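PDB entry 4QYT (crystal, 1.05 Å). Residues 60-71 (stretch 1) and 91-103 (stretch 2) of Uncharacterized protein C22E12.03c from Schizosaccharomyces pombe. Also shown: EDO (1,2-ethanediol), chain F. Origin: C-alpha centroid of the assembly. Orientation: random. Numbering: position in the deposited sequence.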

# COMPACT_ATOMS: atom_id res chain seq x y z
N SER A 60 -14.38 6.08 -14.34
CA SER A 60 -13.62 7.03 -15.11
C SER A 60 -14.09 8.44 -14.78
O SER A 60 -15.28 8.68 -14.64
CB SER A 60 -13.83 6.79 -16.60
OG SER A 60 -13.30 7.88 -17.34
N TYR A 61 -13.17 9.40 -14.76
CA TYR A 61 -13.56 10.79 -14.54
C TYR A 61 -14.50 11.29 -15.62
O TYR A 61 -15.24 12.24 -15.40
CB TYR A 61 -12.37 11.73 -14.40
CG TYR A 61 -11.74 12.21 -15.67
CD1 TYR A 61 -11.16 11.37 -16.58
CD2 TYR A 61 -11.64 13.56 -15.92
CE1 TYR A 61 -10.52 11.84 -17.71
CE2 TYR A 61 -10.99 14.05 -17.04
CZ TYR A 61 -10.46 13.17 -17.96
OH TYR A 61 -9.79 13.65 -19.08
N LYS A 62 -14.50 10.65 -16.79
CA LYS A 62 -15.36 11.07 -17.88
C LYS A 62 -16.83 10.88 -17.57
O LYS A 62 -17.71 11.43 -18.24
CB LYS A 62 -14.98 10.37 -19.17
CG LYS A 62 -13.57 10.69 -19.65
CD LYS A 62 -13.19 10.13 -21.00
CE LYS A 62 -11.71 10.39 -21.28
NZ LYS A 62 -11.14 9.62 -22.40
N GLU A 63 -17.11 10.10 -16.53
CA GLU A 63 -18.47 9.91 -16.03
C GLU A 63 -19.04 11.13 -15.32
O GLU A 63 -20.25 11.17 -15.01
CB GLU A 63 -18.56 8.74 -15.05
CG GLU A 63 -18.21 7.40 -15.65
CD GLU A 63 -18.00 6.34 -14.61
OE1 GLU A 63 -18.64 6.38 -13.54
OE2 GLU A 63 -17.16 5.43 -14.86
N ILE A 64 -18.19 12.08 -14.95
CA ILE A 64 -18.56 13.18 -14.09
C ILE A 64 -18.52 14.45 -14.92
O ILE A 64 -17.47 14.78 -15.44
CB ILE A 64 -17.61 13.28 -12.88
CG1 ILE A 64 -17.59 11.95 -12.11
CG2 ILE A 64 -18.06 14.42 -11.98
CD1 ILE A 64 -16.44 11.84 -11.12
N PRO A 65 -19.67 15.13 -15.14
CA PRO A 65 -19.72 16.10 -16.24
C PRO A 65 -19.00 17.39 -15.97
O PRO A 65 -18.75 18.14 -16.91
CB PRO A 65 -21.21 16.28 -16.47
CG PRO A 65 -21.85 15.94 -15.15
CD PRO A 65 -21.02 14.78 -14.67
N SER A 66 -18.72 17.73 -14.72
CA SER A 66 -18.03 18.98 -14.39
C SER A 66 -17.49 18.89 -12.96
O SER A 66 -17.87 18.03 -12.20
CB SER A 66 -19.01 20.18 -14.46
OG SER A 66 -19.90 20.11 -13.36
N ALA A 67 -16.62 19.85 -12.64
CA ALA A 67 -16.14 19.98 -11.27
C ALA A 67 -17.25 20.29 -10.28
O ALA A 67 -17.24 19.82 -9.13
CB ALA A 67 -15.00 20.98 -11.17
N ASP A 68 -18.22 21.14 -10.69
CA ASP A 68 -19.36 21.38 -9.82
C ASP A 68 -20.11 20.08 -9.56
O ASP A 68 -20.56 19.84 -8.43
CB ASP A 68 -20.30 22.42 -10.42
CG ASP A 68 -19.79 23.86 -10.30
OD1 ASP A 68 -18.91 24.13 -9.48
OD2 ASP A 68 -20.40 24.74 -10.95
N ASP A 69 -20.26 19.21 -10.58
CA ASP A 69 -20.94 17.95 -10.35
C ASP A 69 -20.14 17.05 -9.42
O ASP A 69 -20.68 16.34 -8.57
CB ASP A 69 -21.33 17.26 -11.65
CG ASP A 69 -22.44 16.26 -11.41
OD1 ASP A 69 -23.56 16.72 -11.13
OD2 ASP A 69 -22.20 15.05 -11.51
N PHE A 70 -18.82 17.07 -9.60
CA PHE A 70 -17.92 16.36 -8.71
C PHE A 70 -18.14 16.77 -7.27
O PHE A 70 -18.24 15.94 -6.37
CB PHE A 70 -16.47 16.60 -9.13
CG PHE A 70 -15.49 15.82 -8.31
CD1 PHE A 70 -15.06 16.28 -7.08
CD2 PHE A 70 -14.92 14.67 -8.80
CE1 PHE A 70 -14.10 15.60 -6.35
CE2 PHE A 70 -13.91 14.00 -8.12
CZ PHE A 70 -13.49 14.47 -6.90
N ALA A 71 -18.26 18.08 -7.05
CA ALA A 71 -18.45 18.59 -5.71
C ALA A 71 -19.80 18.24 -5.10
O ALA A 71 -19.96 18.20 -3.89
CB ALA A 71 -18.27 20.11 -5.71
N THR A 91 -1.75 17.73 -14.41
CA THR A 91 -1.92 18.49 -15.63
C THR A 91 -3.27 18.22 -16.27
O THR A 91 -3.50 18.59 -17.41
CB THR A 91 -0.79 18.18 -16.62
OG1 THR A 91 -0.80 16.81 -17.02
CG2 THR A 91 0.56 18.60 -16.07
N THR A 92 -4.21 17.70 -15.49
CA THR A 92 -5.58 17.52 -15.98
C THR A 92 -6.45 18.64 -15.47
O THR A 92 -6.62 18.74 -14.25
CB THR A 92 -6.11 16.17 -15.50
OG1 THR A 92 -5.31 15.11 -15.98
CG2 THR A 92 -7.51 15.91 -15.96
N PRO A 93 -7.05 19.48 -16.32
CA PRO A 93 -7.87 20.57 -15.80
C PRO A 93 -8.95 20.13 -14.85
O PRO A 93 -9.20 20.83 -13.88
CB PRO A 93 -8.37 21.28 -17.08
CG PRO A 93 -7.24 21.04 -18.04
CD PRO A 93 -6.78 19.63 -17.77
N PHE A 94 -9.62 19.00 -15.12
CA PHE A 94 -10.67 18.56 -14.22
C PHE A 94 -10.17 18.45 -12.78
O PHE A 94 -10.85 18.85 -11.83
CB PHE A 94 -11.21 17.25 -14.70
CG PHE A 94 -12.33 16.68 -13.86
CD1 PHE A 94 -13.64 17.02 -14.14
CD2 PHE A 94 -12.11 15.78 -12.81
CE1 PHE A 94 -14.69 16.49 -13.41
CE2 PHE A 94 -13.16 15.25 -12.08
CZ PHE A 94 -14.45 15.58 -12.41
N VAL A 95 -9.00 17.81 -12.61
CA VAL A 95 -8.41 17.65 -11.29
C VAL A 95 -8.08 18.98 -10.64
O VAL A 95 -8.39 19.24 -9.49
CB VAL A 95 -7.19 16.72 -11.34
CG1 VAL A 95 -6.51 16.63 -10.00
CG2 VAL A 95 -7.57 15.35 -11.85
N GLN A 96 -7.47 19.86 -11.44
CA GLN A 96 -7.15 21.20 -10.96
C GLN A 96 -8.42 21.97 -10.53
O GLN A 96 -8.41 22.70 -9.53
CB GLN A 96 -6.43 22.01 -12.04
CG GLN A 96 -5.11 21.43 -12.50
CD GLN A 96 -4.70 21.98 -13.85
OE1 GLN A 96 -5.38 22.86 -14.42
NE2 GLN A 96 -3.59 21.49 -14.36
N GLN A 97 -9.47 21.87 -11.34
CA GLN A 97 -10.73 22.55 -11.06
C GLN A 97 -11.35 22.05 -9.76
O GLN A 97 -11.88 22.82 -8.97
CB GLN A 97 -11.72 22.31 -12.20
CG GLN A 97 -11.38 23.03 -13.51
CD GLN A 97 -12.00 22.42 -14.78
OE1 GLN A 97 -12.60 21.34 -14.77
NE2 GLN A 97 -11.84 23.10 -15.87
N VAL A 98 -11.30 20.74 -9.53
CA VAL A 98 -11.79 20.20 -8.27
C VAL A 98 -10.99 20.75 -7.11
O VAL A 98 -11.56 21.15 -6.09
CB VAL A 98 -11.72 18.64 -8.32
CG1 VAL A 98 -11.79 18.01 -6.93
CG2 VAL A 98 -12.80 18.08 -9.24
N VAL A 99 -9.65 20.71 -7.23
CA VAL A 99 -8.83 21.22 -6.14
C VAL A 99 -9.11 22.71 -5.83
O VAL A 99 -9.22 23.10 -4.67
CB VAL A 99 -7.33 20.92 -6.48
CG1 VAL A 99 -6.36 21.74 -5.64
CG2 VAL A 99 -7.07 19.43 -6.40
N LYS A 100 -9.21 23.51 -6.87
CA LYS A 100 -9.51 24.92 -6.70
C LYS A 100 -10.87 25.14 -6.08
O LYS A 100 -11.05 26.03 -5.22
CB LYS A 100 -9.43 25.64 -8.04
CG LYS A 100 -8.02 25.77 -8.56
CD LYS A 100 -7.96 26.41 -9.92
CE LYS A 100 -8.11 27.91 -9.80
NZ LYS A 100 -6.96 28.56 -9.09
N GLU A 101 -11.86 24.36 -6.51
CA GLU A 101 -13.18 24.49 -5.92
C GLU A 101 -13.19 24.10 -4.46
O GLU A 101 -13.88 24.73 -3.64
CB GLU A 101 -14.20 23.63 -6.66
CG GLU A 101 -15.60 23.68 -6.07
CD GLU A 101 -16.19 25.07 -6.00
OE1 GLU A 101 -15.98 25.86 -6.97
OE2 GLU A 101 -17.04 25.30 -5.08
N PHE A 102 -12.47 23.04 -4.12
CA PHE A 102 -12.51 22.53 -2.78
C PHE A 102 -11.73 23.39 -1.80
O PHE A 102 -12.01 23.38 -0.61
CB PHE A 102 -11.98 21.09 -2.71
CG PHE A 102 -12.97 20.01 -3.06
CD1 PHE A 102 -14.07 20.23 -3.84
CD2 PHE A 102 -12.76 18.72 -2.59
CE1 PHE A 102 -14.95 19.22 -4.12
CE2 PHE A 102 -13.63 17.70 -2.89
CZ PHE A 102 -14.73 17.95 -3.65
N TYR A 103 -10.68 24.09 -2.27
CA TYR A 103 -9.74 24.75 -1.35
C TYR A 103 -10.48 25.78 -0.52
O TYR A 103 -11.18 26.65 -1.03
CB TYR A 103 -8.60 25.38 -2.12
CG TYR A 103 -7.50 25.92 -1.22
CD1 TYR A 103 -6.69 25.06 -0.50
CD2 TYR A 103 -7.34 27.27 -1.00
CE1 TYR A 103 -5.71 25.51 0.36
CE2 TYR A 103 -6.34 27.74 -0.15
CZ TYR A 103 -5.54 26.85 0.53
OH TYR A 103 -4.57 27.32 1.39
C1 EDO F . -17.28 24.27 -12.43
O1 EDO F . -17.89 23.04 -12.83
C2 EDO F . -16.26 24.78 -13.43
O2 EDO F . -14.97 24.19 -13.17
O HOH W 1 -15.32 21.65 -14.46
O HOH W 2 -19.28 23.74 -6.71
O HOH W 3 -16.29 24.90 -9.38

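Two carboxylates face each other across this contact, Asp68 OD1 lying 4.2 Å from Glu101 OE1, and water reconciles them. Water 3 donates to both atoms, at 2.7 Å from Asp68 OD1 and 2.6 Å from Glu101 OE1, so each carboxylate receives a hydrogen bond from the same molecule. Water 2 repeats the arrangement less evenly, donating to Asp68 OD1 at 2.8 Å and, weakly, to Glu101 OE2 at 3.2 Å. No direct hydrogen bond joins the two stretches; polar communication between them runs through solvent.

A third water links the start of helix 67-71 to the other helix: water 1 accepts from Ala67 N at 2.9 Å and donates to Gln97 OE1 at 2.8 Å. An ethanediol, probably from the crystallisation liquor, lies beside it and accepts from Asp68 N through O1 at 2.9 Å. With Ser66 OG capping Asp69 N at 2.9 Å, the first amides of this helix all find acceptors.

Beneath this polar margin the packing is apolar. The helix axes approach to 9.3 Å at 55°, and the small side chain of Ala67 lets the backbones come close: Ala67 CA is 5.3 Å from Val98 CA, and Ala67 CB rests 3.7 Å from Gln97 CB. Phe70 points toward stretch 2, where Val98 CG2 sits over one face of its ring, 3.8 Å from the centroid in a CH-pi contact, while Phe102 CZ meets the ring edge, 3.6 Å from Phe70 CE1. Ala71 CB in turn touches the edge of Phe102, 3.8 Å from CE1.

Phe94 has the largest covered area. Tyr61 directs its edge at the Phe94 face, with ring planes at 66° and Tyr61 CD2 3.8 Å from Phe94 CG, whereas Ile64 CG2 approaches the ring edge, 3.8 Å from Phe94 CZ.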